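PDB 5M1P: terminase large subunit from Thermus phage G20c, which acts as the ATP-driven motor that moves viral DNA into empty capsids and as the endonuclease that cuts the genome to begin and end packaging. Local coordinates for residues 13-19 and 141-146; 25-31 and 82-88; 128-132 and 180-186; 155-159 and 168-172. All coordinates share one frame; numbering follows the deposited sequence.

Interaction 1. Residues 13-19 and 141-146; sequences MLILLPY and VAVPND
Strands 15-17 and 142-144 run parallel, their axes 4.6 Å apart at closest and inclined by 34°. Four backbone bonds join them: I15 N to V141 O, V143 N to I15 O, L17 N to V143 O, and N145 N to L17 O at 2.8 Å. On one face the CB atoms of I15 and A142 touch; L17 CD1 also meets A142 CB. L14 presses CD1 against V141 CG1 at 3.4 Å, tighter than usual, and lays CD2 on V143 CG2, beside L150 and L153 of helix 147-154. With CG between the backbone N and the carbonyl carbon (chi1 59°), Y19 crosses P144 at about a right angle, and N145 O lies at its ring edge. A weak 2.9 Å bond links Y19 OH and D146 OD1, which is salt-bridged to R21; water 2 bonds to Y19 OH and N145 O. D146 OD2, at the N-cap, bonds weakly to I149 N. The pairing makes 142-144 the edge strand, parallel to neighbouring 15-22, of this RNase H-like nuclease's central mixed sheet.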
loop_
_atom_site.group_PDB
_atom_site.type_symbol
_atom_site.label_atom_id
_atom_site.label_comp_id
_atom_site.label_asym_id
_atom_site.label_seq_id
_atom_site.Cartn_x
_atom_site.Cartn_y
_atom_site.Cartn_z
ATOM N N MET A 13 -16.476 -3.336 -7.844
ATOM C CA MET A 13 -16.275 -2.001 -8.412
ATOM C C MET A 13 -14.816 -1.595 -8.586
ATOM O O MET A 13 -14.542 -0.501 -9.086
ATOM C CB MET A 13 -17.016 -0.961 -7.568
ATOM C CG MET A 13 -18.530 -1.040 -7.696
ATOM S SD MET A 13 -19.072 -0.647 -9.375
ATOM C CE MET A 13 -18.378 0.971 -9.694
ATOM N N LEU A 14 -13.888 -2.466 -8.202
ATOM C CA LEU A 14 -12.456 -2.220 -8.370
ATOM C C LEU A 14 -12.139 -2.192 -9.863
ATOM O O LEU A 14 -12.534 -3.102 -10.591
ATOM C CB LEU A 14 -11.676 -3.339 -7.671
ATOM C CG LEU A 14 -10.157 -3.288 -7.634
ATOM C CD1 LEU A 14 -9.701 -2.113 -6.794
ATOM C CD2 LEU A 14 -9.626 -4.594 -7.074
ATOM N N ILE A 15 -11.472 -1.132 -10.316
ATOM C CA ILE A 15 -11.021 -1.036 -11.700
ATOM C C ILE A 15 -9.704 -1.780 -11.828
ATOM O O ILE A 15 -8.790 -1.615 -11.009
ATOM C CB ILE A 15 -10.874 0.420 -12.152
ATOM C CG1 ILE A 15 -12.257 1.065 -12.167
ATOM C CG2 ILE A 15 -10.219 0.514 -13.533
ATOM C CD1 ILE A 15 -12.230 2.568 -12.231
ATOM N N LEU A 16 -9.622 -2.602 -12.863
ATOM C CA LEU A 16 -8.498 -3.490 -13.081
ATOM C C LEU A 16 -7.695 -2.974 -14.255
ATOM O O LEU A 16 -8.245 -2.729 -15.328
ATOM C CB LEU A 16 -9.011 -4.900 -13.337
ATOM C CG LEU A 16 -9.989 -5.441 -12.290
ATOM C CD1 LEU A 16 -10.391 -6.859 -12.659
ATOM C CD2 LEU A 16 -9.383 -5.396 -10.900
ATOM N N LEU A 17 -6.392 -2.831 -14.049
ATOM C CA LEU A 17 -5.511 -2.168 -15.004
ATOM C C LEU A 17 -4.437 -3.114 -15.530
ATOM O O LEU A 17 -3.790 -3.824 -14.746
ATOM C CB LEU A 17 -4.809 -0.998 -14.323
ATOM C CG LEU A 17 -5.696 0.054 -13.660
ATOM C CD1 LEU A 17 -4.856 1.011 -12.822
ATOM C CD2 LEU A 17 -6.488 0.803 -14.712
ATOM N N PRO A 18 -4.195 -3.101 -16.851
ATOM C CA PRO A 18 -3.082 -3.887 -17.370
ATOM C C PRO A 18 -1.751 -3.269 -16.945
ATOM O O PRO A 18 -1.693 -2.079 -16.619
ATOM C CB PRO A 18 -3.281 -3.808 -18.885
ATOM C CG PRO A 18 -3.898 -2.479 -19.082
ATOM C CD PRO A 18 -4.792 -2.244 -17.897
ATOM N N TYR A 19 -0.705 -4.081 -16.915
ATOM C CA TYR A 19 0.607 -3.611 -16.493
ATOM C C TYR A 19 1.697 -4.391 -17.194
ATOM O O TYR A 19 1.439 -5.440 -17.800
ATOM C CB TYR A 19 0.778 -3.742 -14.966
ATOM C CG TYR A 19 0.628 -5.168 -14.459
ATOM C CD1 TYR A 19 -0.631 -5.683 -14.139
ATOM C CD2 TYR A 19 1.734 -6.024 -14.342
ATOM C CE1 TYR A 19 -0.780 -6.991 -13.707
ATOM C CE2 TYR A 19 1.585 -7.335 -13.893
ATOM C CZ TYR A 19 0.325 -7.809 -13.585
ATOM O OH TYR A 19 0.154 -9.103 -13.146
ATOM N N VAL A 141 -11.103 3.267 -7.043
ATOM C CA VAL A 141 -9.857 2.543 -6.819
ATOM C C VAL A 141 -9.539 1.744 -8.077
ATOM O O VAL A 141 -10.403 1.036 -8.610
ATOM C CB VAL A 141 -9.959 1.633 -5.575
ATOM C CG1 VAL A 141 -8.679 0.827 -5.358
ATOM C CG2 VAL A 141 -10.251 2.460 -4.330
ATOM N N ALA A 142 -8.319 1.904 -8.577
ATOM C CA ALA A 142 -7.869 1.238 -9.786
ATOM C C ALA A 142 -6.473 0.694 -9.557
ATOM O O ALA A 142 -5.559 1.449 -9.225
ATOM C CB ALA A 142 -7.893 2.211 -10.952
ATOM N N VAL A 143 -6.320 -0.623 -9.683
ATOM C CA VAL A 143 -5.091 -1.325 -9.340
ATOM C C VAL A 143 -4.605 -2.230 -10.472
ATOM O O VAL A 143 -5.396 -2.596 -11.343
ATOM C CB VAL A 143 -5.275 -2.180 -8.061
ATOM C CG1 VAL A 143 -5.745 -1.316 -6.905
ATOM C CG2 VAL A 143 -6.236 -3.354 -8.261
ATOM N N PRO A 144 -3.312 -2.608 -10.453
ATOM C CA PRO A 144 -2.844 -3.594 -11.419
ATOM C C PRO A 144 -3.653 -4.884 -11.326
ATOM O O PRO A 144 -3.922 -5.360 -10.230
ATOM C CB PRO A 144 -1.392 -3.839 -11.008
ATOM C CG PRO A 144 -0.993 -2.632 -10.233
ATOM C CD PRO A 144 -2.234 -2.179 -9.539
ATOM N N ASN A 145 -4.048 -5.417 -12.477
ATOM C CA ASN A 145 -4.900 -6.589 -12.556
ATOM C C ASN A 145 -4.034 -7.828 -12.358
ATOM O O ASN A 145 -3.750 -8.593 -13.289
ATOM C CB ASN A 145 -5.629 -6.590 -13.907
ATOM C CG ASN A 145 -6.706 -7.646 -13.996
ATOM O OD1 ASN A 145 -6.936 -8.409 -13.050
ATOM N ND2 ASN A 145 -7.379 -7.694 -15.134
ATOM N N ASP A 146 -3.635 -8.028 -11.110
ATOM C CA ASP A 146 -2.690 -9.049 -10.731
ATOM C C ASP A 146 -3.391 -9.918 -9.708
ATOM O O ASP A 146 -3.908 -9.404 -8.714
ATOM C CB ASP A 146 -1.452 -8.393 -10.124
ATOM C CG ASP A 146 -0.468 -9.398 -9.608
ATOM O OD1 ASP A 146 0.224 -10.042 -10.429
ATOM O OD2 ASP A 146 -0.409 -9.564 -8.380
HETATM O O HOH W 1 -13.129 1.113 -7.146
HETATM O O HOH W 2 -1.949 -10.551 -14.152
#

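Interaction 2. Residues 25-31 and 82-88; sequences RLVVEDY and ALSEDYG
R25 and D86 meet in a salt bridge. Both terminal nitrogens of the guanidinium, carried on a chain extended from CG to NE, grip a single carboxylate oxygen, D86 OD2, with NH1 at 2.7 Å and NH2 at 2.9 Å; the oxygen lies in the guanidinium plane, and the carboxylate is turned 63° from it. L83 CD2 sits over the centre of one guanidinium face, 3.5 Å from R25 CZ. Helix 73-86 lies against one face of the central RNase H-like sheet, running nearly in the direction of strand 25-27. The closely packed part holds the buried L83, also on F52 and V54 of strand 49-56, and the buried Y87, whose OH bonds to E29 O at 2.7 Å, the oxygen lying at the ring's edge. Water 3 donates to that hydroxyl and to D30 OD1, which is salt-bridged to R22. On the more open side, the Y31 ring turns one face to Y87 C and G88 N, and its OH is 3.4 Å from CA of the exposed G88.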
loop_
_atom_site.group_PDB
_atom_site.type_symbol
_atom_site.label_atom_id
_atom_site.label_comp_id
_atom_site.label_asym_id
_atom_site.label_seq_id
_atom_site.Cartn_x
_atom_site.Cartn_y
_atom_site.Cartn_z
ATOM N N ARG A 25 8.686 -4.546 -10.068
ATOM C CA ARG A 25 7.639 -3.554 -10.324
ATOM C C ARG A 25 6.558 -4.060 -11.254
ATOM O O ARG A 25 6.858 -4.703 -12.257
ATOM C CB ARG A 25 8.212 -2.302 -10.966
ATOM C CG ARG A 25 9.255 -1.586 -10.142
ATOM C CD ARG A 25 9.611 -0.288 -10.830
ATOM N NE ARG A 25 10.559 0.496 -10.068
ATOM C CZ ARG A 25 10.895 1.755 -10.352
ATOM N NH1 ARG A 25 10.363 2.384 -11.397
ATOM N NH2 ARG A 25 11.762 2.398 -9.581
ATOM N N LEU A 26 5.317 -3.715 -10.938
ATOM C CA LEU A 26 4.209 -3.808 -11.876
ATOM C C LEU A 26 3.904 -2.397 -12.341
ATOM O O LEU A 26 3.388 -1.593 -11.568
ATOM C CB LEU A 26 2.979 -4.419 -11.207
ATOM C CG LEU A 26 3.168 -5.788 -10.547
ATOM C CD1 LEU A 26 1.816 -6.398 -10.191
ATOM C CD2 LEU A 26 4.005 -6.721 -11.400
ATOM N N VAL A 27 4.202 -2.091 -13.599
ATOM C CA VAL A 27 4.118 -0.715 -14.084
ATOM C C VAL A 27 2.884 -0.613 -14.946
ATOM O O VAL A 27 2.816 -1.234 -16.006
ATOM C CB VAL A 27 5.360 -0.294 -14.899
ATOM C CG1 VAL A 27 5.267 1.179 -15.308
ATOM C CG2 VAL A 27 6.622 -0.523 -14.080
ATOM N N VAL A 28 1.911 0.165 -14.477
ATOM C CA VAL A 28 0.682 0.429 -15.214
ATOM C C VAL A 28 0.917 1.579 -16.182
ATOM O O VAL A 28 0.542 1.518 -17.361
ATOM C CB VAL A 28 -0.486 0.769 -14.265
ATOM C CG1 VAL A 28 -1.724 1.156 -15.055
ATOM C CG2 VAL A 28 -0.806 -0.437 -13.390
ATOM N N GLU A 29 1.501 2.652 -15.679
ATOM C CA GLU A 29 1.829 3.768 -16.540
ATOM C C GLU A 29 3.009 4.538 -16.015
ATOM O O GLU A 29 3.244 4.635 -14.800
ATOM C CB GLU A 29 0.626 4.668 -16.745
ATOM C CG GLU A 29 0.085 5.335 -15.507
ATOM C CD GLU A 29 -1.220 6.047 -15.791
ATOM O OE1 GLU A 29 -1.198 7.281 -15.954
ATOM O OE2 GLU A 29 -2.262 5.361 -15.890
ATOM N N ASP A 30 3.759 5.089 -16.959
ATOM C CA ASP A 30 4.941 5.855 -16.618
ATOM C C ASP A 30 4.514 7.230 -16.127
ATOM O O ASP A 30 3.357 7.636 -16.273
ATOM C CB ASP A 30 5.902 5.915 -17.811
ATOM C CG ASP A 30 6.621 4.588 -18.058
ATOM O OD1 ASP A 30 6.966 3.877 -17.090
ATOM O OD2 ASP A 30 6.883 4.267 -19.227
ATOM N N TYR A 31 5.452 7.918 -15.485
ATOM C CA TYR A 31 5.234 9.237 -14.915
ATOM C C TYR A 31 4.631 10.229 -15.925
ATOM O O TYR A 31 5.132 10.370 -17.044
ATOM C CB TYR A 31 6.582 9.763 -14.435
ATOM C CG TYR A 31 6.579 11.174 -13.895
ATOM C CD1 TYR A 31 5.644 11.582 -12.930
ATOM C CD2 TYR A 31 7.547 12.093 -14.301
ATOM C CE1 TYR A 31 5.655 12.856 -12.401
ATOM C CE2 TYR A 31 7.574 13.372 -13.775
ATOM C CZ TYR A 31 6.621 13.763 -12.842
ATOM O OH TYR A 31 6.636 15.045 -12.324
ATOM N N ALA A 82 14.081 5.674 -5.495
ATOM C CA ALA A 82 14.011 5.591 -6.949
ATOM C C ALA A 82 12.582 5.769 -7.458
ATOM O O ALA A 82 12.360 6.529 -8.394
ATOM C CB ALA A 82 14.620 4.297 -7.460
ATOM N N LEU A 83 11.617 5.110 -6.825
ATOM C CA LEU A 83 10.201 5.274 -7.196
ATOM C C LEU A 83 9.733 6.701 -7.039
ATOM O O LEU A 83 9.035 7.234 -7.891
ATOM C CB LEU A 83 9.293 4.381 -6.338
ATOM C CG LEU A 83 9.195 2.926 -6.749
ATOM C CD1 LEU A 83 8.522 2.116 -5.655
ATOM C CD2 LEU A 83 8.436 2.792 -8.068
ATOM N N SER A 84 10.099 7.309 -5.920
ATOM C CA SER A 84 9.749 8.691 -5.669
ATOM C C SER A 84 10.306 9.590 -6.775
ATOM O O SER A 84 9.577 10.400 -7.347
ATOM C CB SER A 84 10.277 9.147 -4.314
ATOM O OG SER A 84 10.071 10.529 -4.129
ATOM N N GLU A 85 11.587 9.416 -7.084
ATOM C CA GLU A 85 12.227 10.211 -8.124
ATOM C C GLU A 85 11.606 9.957 -9.501
ATOM O O GLU A 85 11.377 10.900 -10.259
ATOM C CB GLU A 85 13.742 9.967 -8.131
ATOM C CG GLU A 85 14.453 10.575 -6.926
ATOM C CD GLU A 85 15.944 10.294 -6.895
ATOM O OE1 GLU A 85 16.575 10.639 -5.874
ATOM O OE2 GLU A 85 16.491 9.706 -7.856
ATOM N N ASP A 86 11.293 8.695 -9.806
ATOM C CA ASP A 86 10.681 8.351 -11.086
ATOM C C ASP A 86 9.354 9.078 -11.270
ATOM O O ASP A 86 9.023 9.469 -12.377
ATOM C CB ASP A 86 10.409 6.848 -11.195
ATOM C CG ASP A 86 11.677 5.987 -11.340
ATOM O OD1 ASP A 86 12.779 6.494 -11.606
ATOM O OD2 ASP A 86 11.547 4.759 -11.196
ATOM N N TYR A 87 8.589 9.231 -10.189
ATOM C CA TYR A 87 7.277 9.893 -10.220
ATOM C C TYR A 87 7.289 11.329 -9.672
ATOM O O TYR A 87 6.356 11.783 -8.996
ATOM C CB TYR A 87 6.230 8.986 -9.563
ATOM C CG TYR A 87 5.935 7.783 -10.430
ATOM C CD1 TYR A 87 6.676 6.600 -10.323
ATOM C CD2 TYR A 87 4.940 7.839 -11.395
ATOM C CE1 TYR A 87 6.411 5.509 -11.143
ATOM C CE2 TYR A 87 4.672 6.753 -12.199
ATOM C CZ TYR A 87 5.411 5.591 -12.082
ATOM O OH TYR A 87 5.153 4.520 -12.896
ATOM N N GLY A 88 8.338 12.067 -10.029
ATOM C CA GLY A 88 8.380 13.512 -9.822
ATOM C C GLY A 88 8.559 13.927 -8.380
ATOM O O GLY A 88 7.913 14.870 -7.915
HETATM O O HOH W 3 7.565 4.096 -14.400
#

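Interaction 3. Residues 128-132 and 180-186; sequences LISNL and MSLALAY
Apolar contacts make up most of this helix-helix crossing, and A183 stands at its middle. Its methyl points at the neighbouring helix and meets L128 CB, I129 CD1 and L132 CD2, each at 4.1 Å. L128 forks around this point: CD2 comes to A183 O at 3.9 Å, whereas CD1 reaches the ends of M180 and L184. I129 CD1 touches M180 SD at 3.9 Å, the two side chains crossing at about a right angle; bends at chi2 and chi3 fold the methionine back so that its sulfur and methyl both serve the contact. L132, with CG anti to the backbone N (chi1 177°), splits its branches: CD2 goes to A183 and L182, and L132 CD1 lies 3.7 Å from Y186 CD2. Helices 122-137 and 177-186 thus pack in the interior of the RNase H-like domain, the short segments inclined at 77° with axes 8.6 Å apart. Beside the interface M180 touches D42, an aspartate of the metal site that holds calcium here.

Polar contacts are fewer. N131 ND2 gives a weak, bent bond to Y186 O at 3.0 Å. The same nitrogen donates to water 4, which in turn donates to L128 O and A183 O, so one water ties both backbones together at 2.8 Å from each carbonyl oxygen. Y186 OH is bonded to G60 O and to A142 N.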
loop_
_atom_site.group_PDB
_atom_site.type_symbol
_atom_site.label_atom_id
_atom_site.label_comp_id
_atom_site.label_asym_id
_atom_site.label_seq_id
_atom_site.Cartn_x
_atom_site.Cartn_y
_atom_site.Cartn_z
ATOM N N LEU A 128 -7.967 3.812 7.904
ATOM C CA LEU A 128 -7.312 3.583 6.607
ATOM C C LEU A 128 -8.091 2.620 5.722
ATOM O O LEU A 128 -8.354 2.897 4.541
ATOM C CB LEU A 128 -5.897 3.032 6.822
ATOM C CG LEU A 128 -4.863 4.027 7.335
ATOM C CD1 LEU A 128 -3.600 3.309 7.772
ATOM C CD2 LEU A 128 -4.550 5.064 6.263
ATOM N N ILE A 129 -8.463 1.486 6.288
ATOM C CA ILE A 129 -9.168 0.457 5.523
ATOM C C ILE A 129 -10.582 0.885 5.122
ATOM O O ILE A 129 -10.992 0.663 3.982
ATOM C CB ILE A 129 -9.199 -0.876 6.293
ATOM C CG1 ILE A 129 -7.778 -1.451 6.435
ATOM C CG2 ILE A 129 -10.149 -1.868 5.628
ATOM C CD1 ILE A 129 -7.094 -1.881 5.149
ATOM N N SER A 130 -11.321 1.491 6.046
ATOM C CA SER A 130 -12.665 1.969 5.731
ATOM C C SER A 130 -12.626 3.013 4.610
ATOM O O SER A 130 -13.476 2.991 3.728
ATOM C CB SER A 130 -13.381 2.515 6.967
ATOM O OG SER A 130 -12.727 3.640 7.501
ATOM N N ASN A 131 -11.627 3.891 4.615
ATOM C CA ASN A 131 -11.461 4.835 3.537
ATOM C C ASN A 131 -11.238 4.115 2.206
ATOM O O ASN A 131 -11.884 4.446 1.208
ATOM C CB ASN A 131 -10.302 5.780 3.839
ATOM C CG ASN A 131 -10.107 6.805 2.748
ATOM O OD1 ASN A 131 -10.976 7.642 2.521
ATOM N ND2 ASN A 131 -8.979 6.729 2.050
ATOM N N LEU A 132 -10.328 3.148 2.179
ATOM C CA LEU A 132 -10.066 2.391 0.961
ATOM C C LEU A 132 -11.321 1.664 0.482
ATOM O O LEU A 132 -11.649 1.679 -0.708
ATOM C CB LEU A 132 -8.908 1.410 1.168
ATOM C CG LEU A 132 -8.544 0.493 -0.002
ATOM C CD1 LEU A 132 -8.089 1.301 -1.200
ATOM C CD2 LEU A 132 -7.451 -0.486 0.387
ATOM N N MET A 180 -2.410 -2.992 2.962
ATOM C CA MET A 180 -1.995 -1.855 3.752
ATOM C C MET A 180 -1.292 -0.785 2.918
ATOM O O MET A 180 -1.554 0.397 3.111
ATOM C CB MET A 180 -1.130 -2.305 4.936
ATOM C CG MET A 180 -1.897 -3.104 5.990
ATOM S SD MET A 180 -3.475 -2.397 6.498
ATOM C CE MET A 180 -3.013 -0.747 7.006
ATOM N N SER A 181 -0.429 -1.197 1.993
ATOM C CA SER A 181 0.226 -0.249 1.092
ATOM C C SER A 181 -0.799 0.536 0.272
ATOM O O SER A 181 -0.707 1.754 0.157
ATOM C CB SER A 181 1.205 -0.993 0.189
ATOM O OG SER A 181 1.768 -0.122 -0.777
ATOM N N LEU A 182 -1.779 -0.167 -0.271
ATOM C CA LEU A 182 -2.858 0.496 -1.008
ATOM C C LEU A 182 -3.653 1.456 -0.125
ATOM O O LEU A 182 -3.972 2.560 -0.542
ATOM C CB LEU A 182 -3.800 -0.529 -1.648
ATOM C CG LEU A 182 -3.218 -1.360 -2.784
ATOM C CD1 LEU A 182 -4.189 -2.479 -3.107
ATOM C CD2 LEU A 182 -2.901 -0.535 -4.024
ATOM N N ALA A 183 -3.951 1.039 1.101
ATOM C CA ALA A 183 -4.699 1.892 2.022
ATOM C C ALA A 183 -3.903 3.152 2.395
ATOM O O ALA A 183 -4.462 4.247 2.473
ATOM C CB ALA A 183 -5.078 1.116 3.271
ATOM N N LEU A 184 -2.598 2.995 2.604
ATOM C CA LEU A 184 -1.712 4.137 2.868
ATOM C C LEU A 184 -1.722 5.122 1.707
ATOM O O LEU A 184 -1.832 6.322 1.932
ATOM C CB LEU A 184 -0.299 3.664 3.160
ATOM C CG LEU A 184 -0.141 2.971 4.524
ATOM C CD1 LEU A 184 1.122 2.141 4.542
ATOM C CD2 LEU A 184 -0.142 3.972 5.677
ATOM N N ALA A 185 -1.649 4.621 0.476
ATOM C CA ALA A 185 -1.710 5.492 -0.705
ATOM C C ALA A 185 -3.030 6.231 -0.784
ATOM O O ALA A 185 -3.069 7.465 -0.886
ATOM C CB ALA A 185 -1.474 4.687 -1.968
ATOM N N TYR A 186 -4.116 5.469 -0.740
ATOM C CA TYR A 186 -5.455 6.038 -0.887
ATOM C C TYR A 186 -5.921 6.912 0.269
ATOM O O TYR A 186 -6.889 7.657 0.118
ATOM C CB TYR A 186 -6.485 4.940 -1.200
ATOM C CG TYR A 186 -6.497 4.565 -2.671
ATOM C CD1 TYR A 186 -7.161 5.360 -3.602
ATOM C CD2 TYR A 186 -5.789 3.463 -3.145
ATOM C CE1 TYR A 186 -7.146 5.045 -4.954
ATOM C CE2 TYR A 186 -5.779 3.125 -4.488
ATOM C CZ TYR A 186 -6.450 3.921 -5.397
ATOM O OH TYR A 186 -6.420 3.566 -6.732
HETATM O O HOH W 4 -7.203 4.658 2.716
#

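Interaction 4. Residues 155-159 and 168-172; sequences NFRYY and MRAYG
N155 O accepts the bond from Y171 N at 2.7 Å, met nearly end-on, and so pins the point where the chain enters one strand to the point where it leaves the other. Next along comes the hydrogen-bonded pair of R157 and R169: R157 N gives to R169 O at 2.8 Å, and R169 N returns to R157 O at 3.0 Å. F156 with A170 and Y158 with M168 form the flanking non-hydrogen-bonded pairs. Together they are the base of the antiparallel beta hairpin of strands 156-160 and 166-170, a two-stranded sheet separate from the main one and set near the surface of the nuclease.

On its F156 face, the phenyl ring lies beneath the opposite strand, with R169 N over it toward the rim and CE2 at 3.6 Å from M168 CB. The extended M168 runs alongside Y158, its CE 3.5 Å from CE1 of that ring. On the other face R169, with CG between the backbone N and the carbonyl carbon (chi1 61°) and an extended chain, lays its guanidinium flat on Y159, planes only 4° apart and centres 4.1 Å apart, an off-centre cation-pi contact. R157 and Y171 lie side by side, with Y171 CB over the guanidinium; R157 is also tied to R154 O through NE and to N5 through NH1. Water 5 bridges N155 ND2 and Y171 O.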
loop_
_atom_site.group_PDB
_atom_site.type_symbol
_atom_site.label_atom_id
_atom_site.label_comp_id
_atom_site.label_asym_id
_atom_site.label_seq_id
_atom_site.Cartn_x
_atom_site.Cartn_y
_atom_site.Cartn_z
ATOM N N ASN A 155 -9.284 -11.773 0.400
ATOM C CA ASN A 155 -9.076 -12.505 1.661
ATOM C C ASN A 155 -8.873 -11.623 2.887
ATOM O O ASN A 155 -8.541 -12.140 3.953
ATOM C CB ASN A 155 -7.938 -13.521 1.509
ATOM C CG ASN A 155 -8.415 -14.833 0.920
ATOM O OD1 ASN A 155 -9.484 -14.883 0.304
ATOM N ND2 ASN A 155 -7.654 -15.898 1.123
ATOM N N PHE A 156 -9.139 -10.325 2.789
ATOM C CA PHE A 156 -9.035 -9.449 3.948
ATOM C C PHE A 156 -10.385 -9.416 4.649
ATOM O O PHE A 156 -11.383 -9.037 4.038
ATOM C CB PHE A 156 -8.609 -8.061 3.493
ATOM C CG PHE A 156 -8.005 -7.240 4.582
ATOM C CD1 PHE A 156 -6.783 -7.619 5.144
ATOM C CD2 PHE A 156 -8.648 -6.098 5.056
ATOM C CE1 PHE A 156 -6.208 -6.869 6.146
ATOM C CE2 PHE A 156 -8.071 -5.340 6.056
ATOM C CZ PHE A 156 -6.854 -5.730 6.606
ATOM N N ARG A 157 -10.423 -9.829 5.920
ATOM C CA ARG A 157 -11.674 -10.126 6.613
ATOM C C ARG A 157 -11.767 -9.508 7.995
ATOM O O ARG A 157 -10.764 -9.119 8.597
ATOM C CB ARG A 157 -11.857 -11.630 6.758
ATOM C CG ARG A 157 -11.636 -12.442 5.507
ATOM C CD ARG A 157 -12.590 -12.140 4.367
ATOM N NE ARG A 157 -12.262 -13.014 3.241
ATOM C CZ ARG A 157 -12.540 -14.320 3.188
ATOM N NH1 ARG A 157 -13.170 -14.940 4.186
ATOM N NH2 ARG A 157 -12.170 -15.025 2.129
ATOM N N TYR A 158 -13.005 -9.466 8.487
ATOM C CA TYR A 158 -13.328 -9.001 9.828
ATOM C C TYR A 158 -13.325 -10.160 10.809
ATOM O O TYR A 158 -13.878 -11.217 10.534
ATOM C CB TYR A 158 -14.726 -8.384 9.863
ATOM C CG TYR A 158 -14.871 -7.051 9.198
ATOM C CD1 TYR A 158 -14.299 -5.917 9.751
ATOM C CD2 TYR A 158 -15.640 -6.903 8.040
ATOM C CE1 TYR A 158 -14.470 -4.668 9.167
ATOM C CE2 TYR A 158 -15.810 -5.657 7.446
ATOM C CZ TYR A 158 -15.212 -4.546 8.010
ATOM O OH TYR A 158 -15.365 -3.305 7.445
ATOM N N TYR A 159 -12.720 -9.928 11.969
ATOM C CA TYR A 159 -12.787 -10.826 13.120
ATOM C C TYR A 159 -13.095 -9.989 14.361
ATOM O O TYR A 159 -13.200 -8.770 14.279
ATOM C CB TYR A 159 -11.467 -11.578 13.262
ATOM C CG TYR A 159 -11.163 -12.409 12.048
ATOM C CD1 TYR A 159 -11.731 -13.664 11.895
ATOM C CD2 TYR A 159 -10.345 -11.928 11.028
ATOM C CE1 TYR A 159 -11.480 -14.432 10.776
ATOM C CE2 TYR A 159 -10.085 -12.684 9.906
ATOM C CZ TYR A 159 -10.659 -13.934 9.779
ATOM O OH TYR A 159 -10.427 -14.691 8.662
ATOM N N MET A 168 -9.262 -6.397 11.636
ATOM C CA MET A 168 -9.215 -6.672 10.205
ATOM C C MET A 168 -7.879 -7.325 9.918
ATOM O O MET A 168 -6.839 -6.793 10.289
ATOM C CB MET A 168 -9.317 -5.389 9.387
ATOM C CG MET A 168 -10.582 -4.570 9.569
ATOM S SD MET A 168 -10.324 -2.914 8.884
ATOM C CE MET A 168 -11.985 -2.289 8.661
ATOM N N ARG A 169 -7.909 -8.465 9.243
ATOM C CA ARG A 169 -6.691 -9.160 8.858
ATOM C C ARG A 169 -6.960 -10.169 7.764
ATOM O O ARG A 169 -8.105 -10.479 7.434
ATOM C CB ARG A 169 -6.044 -9.851 10.069
ATOM C CG ARG A 169 -6.917 -10.903 10.723
ATOM C CD ARG A 169 -6.085 -11.900 11.505
ATOM N NE ARG A 169 -6.898 -12.935 12.116
ATOM C CZ ARG A 169 -7.530 -12.824 13.276
ATOM N NH1 ARG A 169 -7.477 -11.703 13.992
ATOM N NH2 ARG A 169 -8.219 -13.863 13.732
ATOM N N ALA A 170 -5.872 -10.708 7.232
ATOM C CA ALA A 170 -5.945 -11.775 6.256
ATOM C C ALA A 170 -6.619 -13.023 6.804
ATOM O O ALA A 170 -6.420 -13.419 7.948
ATOM C CB ALA A 170 -4.567 -12.129 5.752
ATOM N N TYR A 171 -7.429 -13.628 5.950
ATOM C CA TYR A 171 -7.965 -14.956 6.170
ATOM C C TYR A 171 -6.831 -15.961 6.372
ATOM O O TYR A 171 -5.766 -15.842 5.769
ATOM C CB TYR A 171 -8.788 -15.344 4.943
ATOM C CG TYR A 171 -9.263 -16.769 4.886
ATOM C CD1 TYR A 171 -10.389 -17.174 5.595
ATOM C CD2 TYR A 171 -8.609 -17.706 4.091
ATOM C CE1 TYR A 171 -10.849 -18.483 5.518
ATOM C CE2 TYR A 171 -9.055 -19.016 4.011
ATOM C CZ TYR A 171 -10.164 -19.403 4.730
ATOM O OH TYR A 171 -10.590 -20.705 4.630
ATOM N N GLY A 172 -7.065 -16.942 7.238
ATOM C CA GLY A 172 -6.149 -18.066 7.386
ATOM C C GLY A 172 -4.816 -17.596 7.918
ATOM O O GLY A 172 -4.775 -16.924 8.941
HETATM O O HOH W 5 -5.350 -15.606 3.073
HETATM O O HOH W 6 -9.016 -17.658 9.219
#

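Interactions 1 and 2 share the central mixed sheet, where strands 15-22 and 25-27 are neighbours; their centres are 16 Å apart and Y19 packs on L26 and V27 between them. The centre of interaction 3 is the nearest to the chain's centre, about 7 Å away, and Y186 OH there approaches A142 N of interaction 1. Interaction 4 also touches interaction 3, I129 resting on F156 and M168, whereas interactions 2 and 4 are 30 Å apart between centres. Along the chain, interaction 2 falls between the segments of interaction 1, interaction 4 between those of interaction 3, and the segments of 1 and 3 alternate. Helix 122-137 packs on the hairpin; helix 177-186 rests on the sheet, M180 against the metal-binding D42.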